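Local coordinates for protein glycosyl transferase family 9 (Veillonella parvula, PDB 3TOV) that probably transfers a sugar, perhaps a heptose, from an activated nucleotide donor to an acceptor, using a GT-B glycosyltransferase fold, at residues 158-163 with 296-301; 113-118 with 126-131; 284-289 with 327-332. All blocks are in the same frame, centred on the assembly; numbering follows the deposited sequence.

Interaction 1: residues 158-163 with 296-301; sequences SGLHIE and GPYQAH
Q299 lays CB, CG, CD and NE2 along the backbone of G159 and S158. It occupies the third position of a type II beta turn from P297 to A300, where, with a positive phi of 54°, its CB points toward 158-163. Q299 CB lies over the rim of one face of the neighbouring Y298 ring, 3.5 Å above its plane, and is 4.0 Å from G159 CA. CG stands anti to the backbone N and continues past G159 CA. A bend at chi2 then brings CD alongside the G159 nitrogen and leaves Q299 NE2 3.4 Å from G159 N and 3.7 Å from S158 CA. The two nitrogens are both donors and do not bond each other: NE2 makes a weak hydrogen bond to N157 O, and G159 N is held by N157 OD1.

Y298 packs beside it. Its CG is anti to its own nitrogen, and the ring reaches G159 edge-on, with Y298 CE2 3.8 Å from G159 CA. L160 crosses the ring obliquely, placing its CD2 3.9 Å from Y298 CD2. The tyrosine hydroxyl is gripped by N157 and D141, which fix the tip of the ring, while H138 meets it with nearly parallel planes. L160 also touches P27, at the start of helix 26-35, and I277 of helix 271-277, and so bridges elements of the two Rossmann-like domains.

No direct hydrogen bond joins the segments. A single water, 3.0 Å from L160 N and 3.3 Å from Y298 O, relays weak hydrogen bonds between the two backbones. Shape fit and one hydrated bridge therefore carry this junction between the domains, while the hydroxyl of Y298 is held by N157 and D141, and NE2 of Q299 more weakly by the N157 carbonyl.

Interaction 2: residues 113-118 with 126-131; sequences ITTGMS and MTKYTR. With SO4 (sulfate ion), chain C.
M117 and Y129 lie side by side and point the same way, at the end of two neighbouring parallel strands, 113-116 and the short 128-129. Both side chains leave the backbone with CG anti to N. The selenomethionine chain is extended beyond CG, so that M117 CG packs 3.3 Å from Y129 CE1 and the terminal CE comes up beside the phenol oxygen. The other selenomethionine, M126, instead bends at chi3, which leaves its SE 4.0 Å from S118 CB; the hydroxyl of S118 is meanwhile bonded to N95.

At the beginning of the pair, T127 crosses I113 at about a right angle. Its OG1, beside its own nitrogen, accepts a weak hydrogen bond from T114 N, and T127 CB is 3.7 Å from I113 CG1. The firmest backbone link, T127 N to T114 O at 2.8 Å, is nearly straight (162° at the hydrogen), with the donor in the plane of the carbonyl. T115 stands with OG1 anti to N and uses it to donate to a lone pair of K128 O. Farther on, T130 N makes a weak bond to G116 O.

R131 is extended from CG to NE, and its NH2 binds O3 of a sulfate ion, probably from the crystallisation liquor, at 2.8 Å and at the guanidinium edge.

Strand 128-129 closes one side of the N-terminal sheet, on which helix 139-149 packs against T130. Threonine hydroxyls thus supplement weak backbone pairing at this margin, M117 adds apolar packing on Y129, M126 lays its SE beside S118 and the G116 carbonyl, and the charge of exposed R131 probably accounts for the bound anion.

Interaction 3: residues 284-289 with 327-332; sequences VALYGP and KGLSVI
Three aliphatic side chains carry the contact. L329 presents its two methyl groups to different parts of 284-289: L329 CD2 packs 3.8 Å from L286 CB, whereas CD1 rests 3.9 Å from G288 CA. I332 crosses L286 obliquely and sets its CD1 3.8 Å from L286 CG, with the Y287 carbonyl oxygen beside it. A beta carbon on G288 would press on both L329 CD1 and G328 O. An alanine in place of L329 would probably loosen the packing at both L286 and G288, since the two branched methyls that reach them would be gone.

Two overlapping turns position the leucine and isoleucine. The type II' turn K327-S330 places G328 at positive phi, and the type I turn L329-I332 is closed by I332 N bonding to L329 O. R205 and W201 hold the backbone oxygens farther out, R205 binding S330 O and W201 binding I332 O. W201 also touches L286, and I332 also touches L305 and V337.

The result is apolar packing that joins the turns before helix 334-347 to the C-terminal end of strand 283-286, in the C-terminal Rossmann-like domain of a GT-B fold.

Interactions 1 and 3 are largely buried, whereas interaction 2 is partly exposed at the margin of the N-terminal sheet. Interaction 2 pairs strands by hydrogen bonds, and interaction 3 ties a loop to a strand of the other domain by packing, mostly aliphatic, without direct hydrogen bonds. Interaction 1 joins the loop between helices 139-149 and 166-178, which probably belongs to the interdomain connection, with a turn of the second domain, through van der Waals contact and a water. Interactions 1 and 3 cross along the chain and touch, Y287 packing against G296 and P297. Interaction 2 stands apart, its nearest atoms about 16 Å from interaction 1 and about 21 Å from interaction 3.

Interaction 1: residues 158-163 with 296-301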
# COMPACT_ATOMS: atom_id res chain seq x y z
N SER A 158 12.36 -2.86 7.91
CA SER A 158 12.61 -1.50 7.42
C SER A 158 11.49 -0.93 6.55
O SER A 158 11.74 -0.26 5.55
CB SER A 158 13.91 -1.47 6.64
OG SER A 158 14.07 -2.68 5.95
N GLY A 159 10.25 -1.18 6.95
CA GLY A 159 9.13 -0.52 6.32
C GLY A 159 8.70 -1.20 5.06
O GLY A 159 9.26 -2.22 4.67
N LEU A 160 7.67 -0.63 4.43
CA LEU A 160 7.19 -1.09 3.13
C LEU A 160 8.21 -0.80 2.04
O LEU A 160 9.00 0.15 2.10
CB LEU A 160 5.88 -0.41 2.79
CG LEU A 160 4.90 -0.18 3.93
CD1 LEU A 160 3.74 0.67 3.45
CD2 LEU A 160 4.39 -1.49 4.48
N HIS A 161 8.17 -1.63 1.01
CA HIS A 161 9.18 -1.59 -0.03
C HIS A 161 8.61 -2.08 -1.36
O HIS A 161 7.88 -3.07 -1.40
CB HIS A 161 10.36 -2.47 0.38
CG HIS A 161 11.48 -2.49 -0.60
ND1 HIS A 161 12.15 -3.64 -0.95
CD2 HIS A 161 12.05 -1.49 -1.32
CE1 HIS A 161 13.09 -3.36 -1.83
NE2 HIS A 161 13.05 -2.06 -2.08
N ILE A 162 8.90 -1.37 -2.43
CA ILE A 162 8.65 -1.90 -3.75
C ILE A 162 9.88 -1.62 -4.57
O ILE A 162 10.32 -0.48 -4.66
CB ILE A 162 7.44 -1.29 -4.43
CG1 ILE A 162 6.18 -1.62 -3.64
CG2 ILE A 162 7.31 -1.86 -5.84
CD1 ILE A 162 4.90 -1.20 -4.33
N GLU A 163 10.44 -2.69 -5.13
CA GLU A 163 11.69 -2.58 -5.87
C GLU A 163 11.31 -2.22 -7.28
O GLU A 163 10.53 -2.93 -7.90
CB GLU A 163 12.42 -3.92 -5.85
CG GLU A 163 13.88 -3.84 -6.20
CD GLU A 163 14.68 -3.08 -5.17
OE1 GLU A 163 15.41 -3.73 -4.39
OE2 GLU A 163 14.57 -1.83 -5.13
N GLY A 296 -2.78 2.81 8.68
CA GLY A 296 -2.13 4.08 8.39
C GLY A 296 -0.73 3.90 7.85
O GLY A 296 -0.35 2.79 7.44
N PRO A 297 0.04 5.00 7.82
CA PRO A 297 1.44 5.12 7.40
C PRO A 297 2.41 4.33 8.26
O PRO A 297 2.95 4.84 9.25
CB PRO A 297 1.73 6.61 7.55
CG PRO A 297 0.41 7.26 7.43
CD PRO A 297 -0.58 6.31 8.05
N TYR A 298 2.66 3.08 7.87
CA TYR A 298 3.53 2.21 8.65
C TYR A 298 4.99 2.60 8.55
O TYR A 298 5.53 2.65 7.44
CB TYR A 298 3.39 0.79 8.15
CG TYR A 298 4.33 -0.17 8.80
CD1 TYR A 298 4.06 -0.66 10.07
CD2 TYR A 298 5.47 -0.62 8.15
CE1 TYR A 298 4.90 -1.56 10.68
CE2 TYR A 298 6.32 -1.52 8.74
CZ TYR A 298 6.03 -2.00 10.01
OH TYR A 298 6.86 -2.91 10.63
N GLN A 299 5.62 2.84 9.69
CA GLN A 299 7.05 3.08 9.73
C GLN A 299 7.41 4.22 8.77
O GLN A 299 8.42 4.16 8.05
CB GLN A 299 7.77 1.80 9.32
CG GLN A 299 9.18 1.67 9.81
CD GLN A 299 9.40 0.35 10.55
OE1 GLN A 299 8.60 -0.04 11.42
NE2 GLN A 299 10.49 -0.35 10.21
N ALA A 300 6.59 5.27 8.76
CA ALA A 300 6.74 6.33 7.76
C ALA A 300 6.98 7.71 8.36
O ALA A 300 6.56 8.00 9.49
CB ALA A 300 5.51 6.36 6.85
N HIS A 301 7.64 8.57 7.59
CA HIS A 301 7.73 9.97 7.95
C HIS A 301 6.46 10.64 7.43
O HIS A 301 6.42 11.14 6.31
CB HIS A 301 8.98 10.62 7.37
CG HIS A 301 9.17 12.05 7.81
ND1 HIS A 301 9.87 12.98 7.06
CD2 HIS A 301 8.76 12.70 8.92
CE1 HIS A 301 9.88 14.14 7.69
NE2 HIS A 301 9.21 14.00 8.83
O HOH W 1 7.92 2.32 5.13

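Interaction 2: residues 113-118 with 126-131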
# COMPACT_ATOMS: atom_id res chain seq x y z
N ILE A 113 2.85 -29.34 5.85
CA ILE A 113 2.36 -28.49 6.91
C ILE A 113 1.84 -27.16 6.39
O ILE A 113 2.56 -26.41 5.73
CB ILE A 113 3.42 -28.32 8.01
CG1 ILE A 113 3.39 -26.91 8.58
CG2 ILE A 113 4.81 -28.59 7.47
CD1 ILE A 113 4.66 -26.60 9.25
N THR A 114 0.57 -26.90 6.68
CA THR A 114 -0.07 -25.63 6.38
C THR A 114 -0.26 -24.84 7.66
O THR A 114 -0.66 -25.38 8.70
CB THR A 114 -1.45 -25.80 5.71
OG1 THR A 114 -1.34 -26.64 4.55
CG2 THR A 114 -2.01 -24.45 5.30
N THR A 115 0.03 -23.54 7.58
CA THR A 115 -0.18 -22.66 8.71
C THR A 115 -0.64 -21.26 8.24
O THR A 115 -1.12 -21.09 7.11
CB THR A 115 1.06 -22.65 9.67
OG1 THR A 115 0.72 -22.02 10.91
CG2 THR A 115 2.26 -21.96 9.06
N GLY A 116 -0.55 -20.27 9.11
CA GLY A 116 -1.18 -18.99 8.85
C GLY A 116 -2.63 -19.06 9.28
O GLY A 116 -3.01 -19.85 10.14
N MSE A 117 -3.46 -18.23 8.69
CA MSE A 117 -4.85 -18.18 9.09
C MSE A 117 -5.69 -18.48 7.87
O MSE A 117 -5.45 -17.94 6.80
CB MSE A 117 -5.20 -16.80 9.63
CG MSE A 117 -6.53 -16.78 10.32
SE MSE A 117 -7.27 -15.03 10.59
CE MSE A 117 -9.00 -15.60 11.28
N SER A 118 -6.68 -19.35 8.04
CA SER A 118 -7.57 -19.71 6.95
C SER A 118 -9.02 -19.73 7.40
O SER A 118 -9.31 -19.73 8.60
CB SER A 118 -7.17 -21.06 6.34
OG SER A 118 -5.95 -20.96 5.63
N MSE A 126 -5.30 -27.98 8.87
CA MSE A 126 -4.06 -27.26 9.08
C MSE A 126 -3.15 -27.90 10.13
O MSE A 126 -3.57 -28.78 10.88
CB MSE A 126 -4.37 -25.84 9.46
CG MSE A 126 -4.96 -25.06 8.34
SE MSE A 126 -4.83 -23.19 8.80
CE MSE A 126 -6.33 -23.13 10.03
N THR A 127 -1.90 -27.45 10.17
CA THR A 127 -0.96 -27.95 11.16
C THR A 127 -1.02 -27.06 12.39
O THR A 127 -1.19 -27.54 13.53
CB THR A 127 0.48 -27.94 10.63
OG1 THR A 127 0.52 -28.54 9.33
CG2 THR A 127 1.41 -28.70 11.56
N LYS A 128 -0.88 -25.76 12.15
CA LYS A 128 -0.97 -24.76 13.19
C LYS A 128 -1.76 -23.56 12.67
O LYS A 128 -1.33 -22.87 11.74
CB LYS A 128 0.43 -24.33 13.64
CG LYS A 128 0.42 -23.33 14.79
CD LYS A 128 1.80 -23.12 15.40
CE LYS A 128 1.69 -22.54 16.80
NZ LYS A 128 1.14 -23.54 17.77
N TYR A 129 -2.92 -23.32 13.27
CA TYR A 129 -3.75 -22.19 12.89
C TYR A 129 -3.36 -20.96 13.67
O TYR A 129 -3.80 -20.78 14.80
CB TYR A 129 -5.22 -22.53 13.13
CG TYR A 129 -6.15 -21.34 13.12
CD1 TYR A 129 -6.41 -20.64 11.95
CD2 TYR A 129 -6.80 -20.94 14.27
CE1 TYR A 129 -7.28 -19.56 11.93
CE2 TYR A 129 -7.67 -19.86 14.27
CZ TYR A 129 -7.91 -19.17 13.09
OH TYR A 129 -8.77 -18.10 13.08
N THR A 130 -2.53 -20.11 13.08
CA THR A 130 -2.17 -18.85 13.71
C THR A 130 -3.17 -17.75 13.36
O THR A 130 -3.16 -17.25 12.24
CB THR A 130 -0.79 -18.38 13.28
OG1 THR A 130 -0.82 -18.00 11.89
CG2 THR A 130 0.23 -19.49 13.49
N ARG A 131 -4.01 -17.35 14.31
CA ARG A 131 -4.97 -16.27 14.10
C ARG A 131 -4.33 -14.88 14.04
O ARG A 131 -3.37 -14.60 14.76
CB ARG A 131 -6.03 -16.28 15.20
CG ARG A 131 -6.97 -15.11 15.13
CD ARG A 131 -7.96 -15.12 16.27
NE ARG A 131 -8.94 -14.04 16.11
CZ ARG A 131 -9.97 -13.84 16.93
NH1 ARG A 131 -10.18 -14.64 17.97
NH2 ARG A 131 -10.81 -12.84 16.69
S SO4 C . -13.52 -12.03 19.36
O1 SO4 C . -12.50 -12.71 20.16
O2 SO4 C . -13.58 -10.61 19.72
O3 SO4 C . -13.18 -12.13 17.94
O4 SO4 C . -14.83 -12.64 19.58

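Interaction 3: residues 284-289 with 327-332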
# COMPACT_ATOMS: atom_id res chain seq x y z
N VAL A 284 1.50 13.48 3.74
CA VAL A 284 0.43 14.17 4.46
C VAL A 284 -0.82 13.38 4.14
O VAL A 284 -1.21 13.27 2.97
CB VAL A 284 0.26 15.65 4.04
CG1 VAL A 284 -0.95 16.23 4.72
CG2 VAL A 284 1.50 16.48 4.38
N ALA A 285 -1.43 12.79 5.15
CA ALA A 285 -2.52 11.86 4.92
C ALA A 285 -3.82 12.34 5.55
O ALA A 285 -3.86 12.67 6.72
CB ALA A 285 -2.15 10.49 5.44
N LEU A 286 -4.90 12.35 4.76
CA LEU A 286 -6.16 12.88 5.25
C LEU A 286 -7.11 11.79 5.68
O LEU A 286 -7.82 11.22 4.85
CB LEU A 286 -6.82 13.75 4.19
CG LEU A 286 -6.30 15.18 4.07
CD1 LEU A 286 -4.91 15.22 3.48
CD2 LEU A 286 -7.25 15.97 3.21
N TYR A 287 -7.12 11.49 6.97
CA TYR A 287 -8.13 10.62 7.56
C TYR A 287 -9.20 11.52 8.13
O TYR A 287 -8.91 12.56 8.72
CB TYR A 287 -7.50 9.83 8.69
CG TYR A 287 -6.61 8.72 8.22
CD1 TYR A 287 -6.97 7.39 8.41
CD2 TYR A 287 -5.41 8.99 7.56
CE1 TYR A 287 -6.17 6.37 7.97
CE2 TYR A 287 -4.60 7.97 7.11
CZ TYR A 287 -4.99 6.66 7.32
OH TYR A 287 -4.20 5.62 6.89
N GLY A 288 -10.46 11.15 7.98
CA GLY A 288 -11.49 12.02 8.52
C GLY A 288 -11.65 11.75 10.00
O GLY A 288 -10.75 12.03 10.80
N PRO A 289 -12.81 11.21 10.36
CA PRO A 289 -13.14 10.53 11.62
C PRO A 289 -12.72 9.07 11.53
O PRO A 289 -13.35 8.21 12.15
CB PRO A 289 -14.66 10.59 11.63
CG PRO A 289 -15.01 10.44 10.19
CD PRO A 289 -13.97 11.26 9.46
N LYS A 327 -19.45 17.29 7.96
CA LYS A 327 -19.29 15.97 7.32
C LYS A 327 -17.89 15.63 6.81
O LYS A 327 -17.27 16.41 6.09
CB LYS A 327 -20.24 15.92 6.15
CG LYS A 327 -20.26 17.24 5.41
CD LYS A 327 -21.60 17.49 4.78
CE LYS A 327 -21.95 18.97 4.72
NZ LYS A 327 -23.40 19.19 4.45
N GLY A 328 -17.41 14.44 7.17
CA GLY A 328 -16.28 13.80 6.51
C GLY A 328 -14.89 14.40 6.63
O GLY A 328 -14.40 14.60 7.73
N LEU A 329 -14.23 14.64 5.49
CA LEU A 329 -12.89 15.20 5.46
C LEU A 329 -12.97 16.70 5.40
O LEU A 329 -11.93 17.37 5.38
CB LEU A 329 -12.11 14.76 4.24
CG LEU A 329 -11.27 13.51 4.41
CD1 LEU A 329 -12.19 12.38 4.73
CD2 LEU A 329 -10.48 13.24 3.14
N SER A 330 -14.19 17.21 5.36
CA SER A 330 -14.41 18.63 5.17
C SER A 330 -14.04 19.43 6.40
O SER A 330 -14.04 20.66 6.39
CB SER A 330 -15.86 18.90 4.77
OG SER A 330 -16.11 18.41 3.47
N VAL A 331 -13.71 18.73 7.48
CA VAL A 331 -13.25 19.42 8.67
C VAL A 331 -11.77 19.78 8.56
O VAL A 331 -11.23 20.50 9.42
CB VAL A 331 -13.52 18.62 9.95
CG1 VAL A 331 -15.02 18.49 10.16
CG2 VAL A 331 -12.85 17.26 9.90
N ILE A 332 -11.10 19.31 7.51
CA ILE A 332 -9.69 19.64 7.31
C ILE A 332 -9.49 20.89 6.45
O ILE A 332 -10.18 21.09 5.45
CB ILE A 332 -8.88 18.49 6.74
CG1 ILE A 332 -9.26 17.17 7.42
CG2 ILE A 332 -7.40 18.77 6.89
CD1 ILE A 332 -8.20 16.08 7.29